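Local coordinates for protein aminotransferase TlmJ (Streptoalloteichus hindustanus, PDB 5UID) that probably transfers amino groups as a pyridoxal 5'-phosphate-dependent aminotransferase of the DegT/DnrJ/EryC1 family, in natural-product biosynthesis, at residues A[18-21]-A[22-25]; A[60-63]-A[64-68]; A[255-258]-A[259-263]. All coordinates share one frame; numbering follows the deposited sequence.

Contact 1: residues A[18-21]-A[22-25]; sequences ELAA and VREV
Arg-23 folds back over Ala-20, one turn earlier in the same helix, and this pair marks the looser flank of the local contact. CG of Arg-23 leaves anti to the backbone N (chi1 -175°), and the bend further out at chi3 turns the guanidinium back along the helix, so that NH1 comes to 3.5 Å from CA of Ala-20 and lies alongside its methyl group. The approach is oblique, and NE makes a long, weak ion pair with Glu-16 of the second subunit. Glu-24 is the exposed member: its CG passes 3.3 Å from the carbonyl O of Ala-21, and its carboxylate reaches on to a salt bridge with Arg-36.

Four i+4 bonds run through the whole turn, from Val-22 N to Glu-18 O (3.1 Å) through to Val-25 N to Ala-21 O (3.1 Å), as in any regular alpha-helix. The tight part is the buried side, made by the valine methyls and Ala-21. Both valines set CG2 beside their own backbone N, which lays that methyl against the carbonyl oxygen four residues back: CG2 of Val-22 sits 3.3 Å from O of Glu-18, and CG2 of Val-25 lies 3.2 Å from O of Ala-21. The small methyl of Ala-21 shares this covered side.

These small and branched side chains face helix 249-280, with Val-22 on Ile-254, Val-25 on Val-250 and Ser-253, and the Glu-18 carboxylate bound to Gln-258 and Arg-261. Leu-19, Val-22 and Arg-23 pack on helix 16-28 of the second subunit, which makes this turn part of the dimer contact, set between helix 249-280 of its own chain and the partner.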
# COMPACT_ATOMS: atom_id res chain seq x y z
N GLU A 18 13.41 5.44 -16.65
CA GLU A 18 12.76 5.34 -15.35
C GLU A 18 13.73 5.65 -14.22
O GLU A 18 13.34 6.25 -13.21
CB GLU A 18 12.15 3.95 -15.17
CG GLU A 18 10.93 3.66 -16.05
CD GLU A 18 11.29 3.29 -17.48
OE1 GLU A 18 12.49 3.20 -17.81
OE2 GLU A 18 10.36 3.07 -18.29
N LEU A 19 14.99 5.25 -14.37
CA LEU A 19 15.99 5.56 -13.35
C LEU A 19 16.23 7.06 -13.25
O LEU A 19 16.36 7.60 -12.14
CB LEU A 19 17.31 4.84 -13.66
CG LEU A 19 17.41 3.36 -13.30
CD1 LEU A 19 18.65 2.76 -13.93
CD2 LEU A 19 17.41 3.18 -11.79
N ALA A 20 16.29 7.75 -14.39
CA ALA A 20 16.51 9.19 -14.37
C ALA A 20 15.38 9.91 -13.66
O ALA A 20 15.61 10.91 -12.96
CB ALA A 20 16.67 9.72 -15.80
N ALA A 21 14.14 9.43 -13.82
CA ALA A 21 13.02 10.00 -13.08
C ALA A 21 13.19 9.80 -11.58
O ALA A 21 13.00 10.73 -10.80
CB ALA A 21 11.70 9.40 -13.57
N VAL A 22 13.56 8.58 -11.18
CA VAL A 22 13.80 8.31 -9.76
C VAL A 22 14.93 9.19 -9.24
O VAL A 22 14.87 9.70 -8.11
CB VAL A 22 14.10 6.82 -9.55
CG1 VAL A 22 14.51 6.56 -8.11
CG2 VAL A 22 12.89 5.97 -9.92
N ARG A 23 15.98 9.38 -10.05
CA ARG A 23 17.13 10.17 -9.63
C ARG A 23 16.72 11.59 -9.26
O ARG A 23 17.10 12.10 -8.20
CB ARG A 23 18.19 10.19 -10.73
CG ARG A 23 19.49 10.88 -10.33
CD ARG A 23 20.46 11.00 -11.50
NE ARG A 23 20.81 9.70 -12.07
CZ ARG A 23 20.49 9.32 -13.30
NH1 ARG A 23 19.82 10.13 -14.10
NH2 ARG A 23 20.85 8.11 -13.74
N GLU A 24 15.94 12.25 -10.12
CA GLU A 24 15.58 13.64 -9.84
C GLU A 24 14.56 13.74 -8.72
O GLU A 24 14.52 14.76 -8.01
CB GLU A 24 15.07 14.32 -11.12
CG GLU A 24 13.78 13.78 -11.69
CD GLU A 24 13.41 14.46 -13.00
OE1 GLU A 24 14.31 14.69 -13.83
OE2 GLU A 24 12.21 14.78 -13.19
N VAL A 25 13.73 12.72 -8.52
CA VAL A 25 12.86 12.69 -7.35
C VAL A 25 13.70 12.58 -6.08
O VAL A 25 13.44 13.27 -5.09
CB VAL A 25 11.83 11.55 -7.46
CG1 VAL A 25 11.02 11.44 -6.17
CG2 VAL A 25 10.91 11.79 -8.63

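Contact 2: residues A[60-63]-A[64-68]; sequences CCTE and GLFLS
The chain enters a helix here, and Gly-64 N to Cys-60 O (3.0 Å) opens a run of four i+4 bonds that closes with Leu-67 N to Glu-63 O (2.9 Å). Cys-60 is the N-cap: its thiol sulfur SG accepts from the backbone N of Glu-63 at 3.4 Å, with a fairly straight N-H...S angle of 160°. Among the side chains, Thr-62 and Phe-66 stand side by side and point the same way. CG2 of Thr-62 is anti to its backbone N, beside the carbonyl carbon, and lies 3.8 Å from CE1 of the ring. The same ring edge meets the carbonyl O of Thr-62 nearly in plane, CD1 being 3.3 Å from that oxygen. A serine in place of Phe-66 lacks the ring, which would probably open a gap between the Thr-62 methyl and helix 88-95. Cys-61 and Leu-65 make a thinner apolar pair, SG to CD1 at 4.2 Å, while CG of Leu-67 rests 3.2 Å from O of Glu-63. The carboxylate of buried Glu-63 turns at chi2 (70°) to bonds with Arg-243 and Ser-245. One turn on, Ser-68 OG donates 2.7 Å to the carbonyl O of Leu-65, satisfying a buried hydroxyl.

This N-terminus grips the cofactor phosphate, as is characteristic of fold-type I aminotransferases: the backbone N atoms of Cys-61 and Thr-62 bond to phosphate oxygens of the pyridoxal-phosphate-lysine at position 187, where the positive end of the helix dipole probably favours the anion. Cys-61 and Leu-65 pack on strands 155-158 and 178-182 of the central sheet, Phe-66 lies on helix 88-95, and Thr-62 meets Leu-214 of the second subunit.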
# COMPACT_ATOMS: atom_id res chain seq x y z
N CYS A 60 -2.45 0.56 -4.76
CA CYS A 60 -2.49 -0.61 -5.63
C CYS A 60 -3.94 -0.82 -6.07
O CYS A 60 -4.86 -0.16 -5.58
CB CYS A 60 -1.94 -1.85 -4.92
SG CYS A 60 -2.89 -2.37 -3.49
N CYS A 61 -4.12 -1.77 -6.99
CA CYS A 61 -5.46 -2.02 -7.53
C CYS A 61 -6.35 -2.68 -6.49
O CYS A 61 -7.54 -2.35 -6.38
CB CYS A 61 -5.37 -2.88 -8.79
SG CYS A 61 -6.97 -3.15 -9.60
N THR A 62 -5.81 -3.64 -5.74
CA THR A 62 -6.60 -4.28 -4.69
C THR A 62 -7.15 -3.25 -3.71
O THR A 62 -8.33 -3.30 -3.35
CB THR A 62 -5.74 -5.31 -3.94
OG1 THR A 62 -5.24 -6.28 -4.88
CG2 THR A 62 -6.56 -6.00 -2.87
N GLU A 63 -6.31 -2.30 -3.30
CA GLU A 63 -6.77 -1.24 -2.42
C GLU A 63 -7.84 -0.39 -3.10
O GLU A 63 -8.81 0.02 -2.47
CB GLU A 63 -5.59 -0.38 -1.98
CG GLU A 63 -5.94 0.66 -0.94
CD GLU A 63 -6.27 0.07 0.41
OE1 GLU A 63 -5.90 -1.10 0.66
OE2 GLU A 63 -6.89 0.77 1.23
N GLY A 64 -7.67 -0.13 -4.40
CA GLY A 64 -8.70 0.56 -5.14
C GLY A 64 -10.00 -0.21 -5.20
O GLY A 64 -11.09 0.38 -5.18
N LEU A 65 -9.92 -1.54 -5.26
CA LEU A 65 -11.13 -2.36 -5.26
C LEU A 65 -11.81 -2.33 -3.90
O LEU A 65 -13.04 -2.20 -3.81
CB LEU A 65 -10.81 -3.79 -5.68
CG LEU A 65 -10.43 -4.02 -7.15
CD1 LEU A 65 -9.78 -5.38 -7.33
CD2 LEU A 65 -11.65 -3.89 -8.05
N PHE A 66 -11.03 -2.46 -2.82
CA PHE A 66 -11.59 -2.36 -1.48
C PHE A 66 -12.23 -1.00 -1.24
O PHE A 66 -13.32 -0.92 -0.65
CB PHE A 66 -10.50 -2.62 -0.43
CG PHE A 66 -10.35 -4.06 -0.04
CD1 PHE A 66 -9.72 -4.96 -0.88
CD2 PHE A 66 -10.83 -4.52 1.18
CE1 PHE A 66 -9.57 -6.29 -0.52
CE2 PHE A 66 -10.69 -5.84 1.55
CZ PHE A 66 -10.06 -6.73 0.69
N LEU A 67 -11.58 0.07 -1.70
CA LEU A 67 -12.14 1.41 -1.50
C LEU A 67 -13.47 1.57 -2.23
O LEU A 67 -14.40 2.17 -1.69
CB LEU A 67 -11.15 2.47 -1.97
CG LEU A 67 -9.90 2.70 -1.12
CD1 LEU A 67 -8.96 3.68 -1.80
CD2 LEU A 67 -10.29 3.19 0.27
N SER A 68 -13.57 1.04 -3.45
CA SER A 68 -14.80 1.20 -4.22
C SER A 68 -15.97 0.52 -3.53
O SER A 68 -17.09 1.06 -3.51
CB SER A 68 -14.61 0.67 -5.64
OG SER A 68 -14.45 -0.74 -5.64

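Contact 3: residues A[255-258]-A[259-263]; sequences GSVQ and LRRLP
Arg-260 lays its guanidinium flat over the carbonyl of Ser-256, one turn back in the long helix 249-280 of this fold-type I aminotransferase. The oxygen of Ser-256 sits over the centre of the group, 3.5 Å from its plane, and meets a face of the cation. Two features bring the group there: CG lies anti to the carbonyl carbon (chi1 -75°), and the chain bends at chi3. The same oxygen also accepts the backbone N of Arg-260 at 3.2 Å, with the donor 35° out of the carbonyl plane. Val-257 runs slantwise to the arginine, its CG2 touching NH2 at 3.6 Å, while its other methyl, CG1, faces CD of Arg-261.

Gln-258 and Arg-261 stand at a steep angle, amide and guanidinium planes 79° apart. Glu-18 is the shared acceptor that orients both groups, and two donors converging on it would probably keep its carboxylate ionised; Gln-258 OE1 accepts in turn from Val-190 N. On another side, Ser-256 and Leu-259 pack on helix 35-48, and Ser-256 OG bonds to Asp-43. Farther along, the helix kinks where Pro-263 has no N-H to give, and just before it Leu-262 N makes a weak bond to Leu-259 O, 3.2 Å long.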
# COMPACT_ATOMS: atom_id res chain seq x y z
N GLY A 255 5.62 6.23 -13.29
CA GLY A 255 4.40 6.03 -14.06
C GLY A 255 4.31 6.92 -15.29
O GLY A 255 3.88 6.48 -16.36
N SER A 256 4.72 8.19 -15.15
CA SER A 256 4.70 9.08 -16.30
C SER A 256 5.63 8.59 -17.40
O SER A 256 5.33 8.72 -18.59
CB SER A 256 5.07 10.50 -15.87
OG SER A 256 4.02 11.10 -15.13
N VAL A 257 6.78 8.02 -17.02
CA VAL A 257 7.70 7.49 -18.01
C VAL A 257 7.11 6.24 -18.66
O VAL A 257 7.14 6.10 -19.89
CB VAL A 257 9.07 7.20 -17.36
CG1 VAL A 257 10.00 6.54 -18.37
CG2 VAL A 257 9.69 8.48 -16.82
N GLN A 258 6.57 5.33 -17.85
CA GLN A 258 5.97 4.11 -18.40
C GLN A 258 4.78 4.43 -19.28
O GLN A 258 4.55 3.75 -20.29
CB GLN A 258 5.56 3.18 -17.26
CG GLN A 258 6.73 2.54 -16.52
CD GLN A 258 7.19 1.25 -17.17
OE1 GLN A 258 6.43 0.29 -17.28
NE2 GLN A 258 8.45 1.23 -17.60
N LEU A 259 4.00 5.46 -18.93
CA LEU A 259 2.84 5.82 -19.73
C LEU A 259 3.26 6.29 -21.12
O LEU A 259 2.62 5.95 -22.12
CB LEU A 259 2.03 6.90 -19.02
CG LEU A 259 0.73 7.34 -19.70
CD1 LEU A 259 -0.14 6.14 -20.02
CD2 LEU A 259 -0.02 8.33 -18.83
N ARG A 260 4.34 7.08 -21.21
CA ARG A 260 4.82 7.51 -22.52
C ARG A 260 5.33 6.34 -23.35
O ARG A 260 5.26 6.38 -24.59
CB ARG A 260 5.92 8.56 -22.36
CG ARG A 260 5.42 9.94 -21.97
CD ARG A 260 6.55 10.96 -21.97
NE ARG A 260 7.45 10.79 -20.83
CZ ARG A 260 7.32 11.43 -19.67
NH1 ARG A 260 6.32 12.28 -19.49
NH2 ARG A 260 8.19 11.21 -18.69
N ARG A 261 5.84 5.30 -22.70
CA ARG A 261 6.32 4.11 -23.38
C ARG A 261 5.22 3.08 -23.63
O ARG A 261 5.45 2.12 -24.38
CB ARG A 261 7.45 3.45 -22.58
CG ARG A 261 8.66 4.34 -22.35
CD ARG A 261 9.74 3.61 -21.55
NE ARG A 261 10.28 2.47 -22.28
CZ ARG A 261 11.09 1.56 -21.75
NH1 ARG A 261 11.45 1.65 -20.48
NH2 ARG A 261 11.54 0.56 -22.50
N LEU A 262 4.05 3.26 -23.02
CA LEU A 262 2.98 2.26 -23.12
C LEU A 262 2.60 1.93 -24.56
O LEU A 262 2.47 0.73 -24.87
CB LEU A 262 1.77 2.73 -22.32
CG LEU A 262 0.53 1.83 -22.34
CD1 LEU A 262 0.87 0.44 -21.81
CD2 LEU A 262 -0.62 2.44 -21.56
N PRO A 263 2.39 2.89 -25.47
CA PRO A 263 2.07 2.50 -26.86
C PRO A 263 3.11 1.58 -27.48
O PRO A 263 2.74 0.64 -28.19
CB PRO A 263 1.99 3.85 -27.59
CG PRO A 263 1.61 4.82 -26.53
CD PRO A 263 2.33 4.35 -25.29

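Overall arrangement
Contacts 1 and 3 join directly, with centres 14 Å apart: OE2 of Glu-18 takes NE2 of Gln-258 at 2.7 Å in a probable hydrogen bond and NH1 of Arg-261 at 2.8 Å in a salt bridge, while Ala-21 packs on Val-257. Contact 2 stands apart, its nearest atoms about 17 Å from contact 1 and about 13 Å from contact 3. It holds the phosphate of the modified lysine at position 187; a separately bound pyridoxal phosphate lies about 5 Å from the Val-22 side chain and about 9 Å from Gly-255, which follows pocket residue Ile-254. Contacts 1 and 2 also touch the second subunit; contact 3 does not.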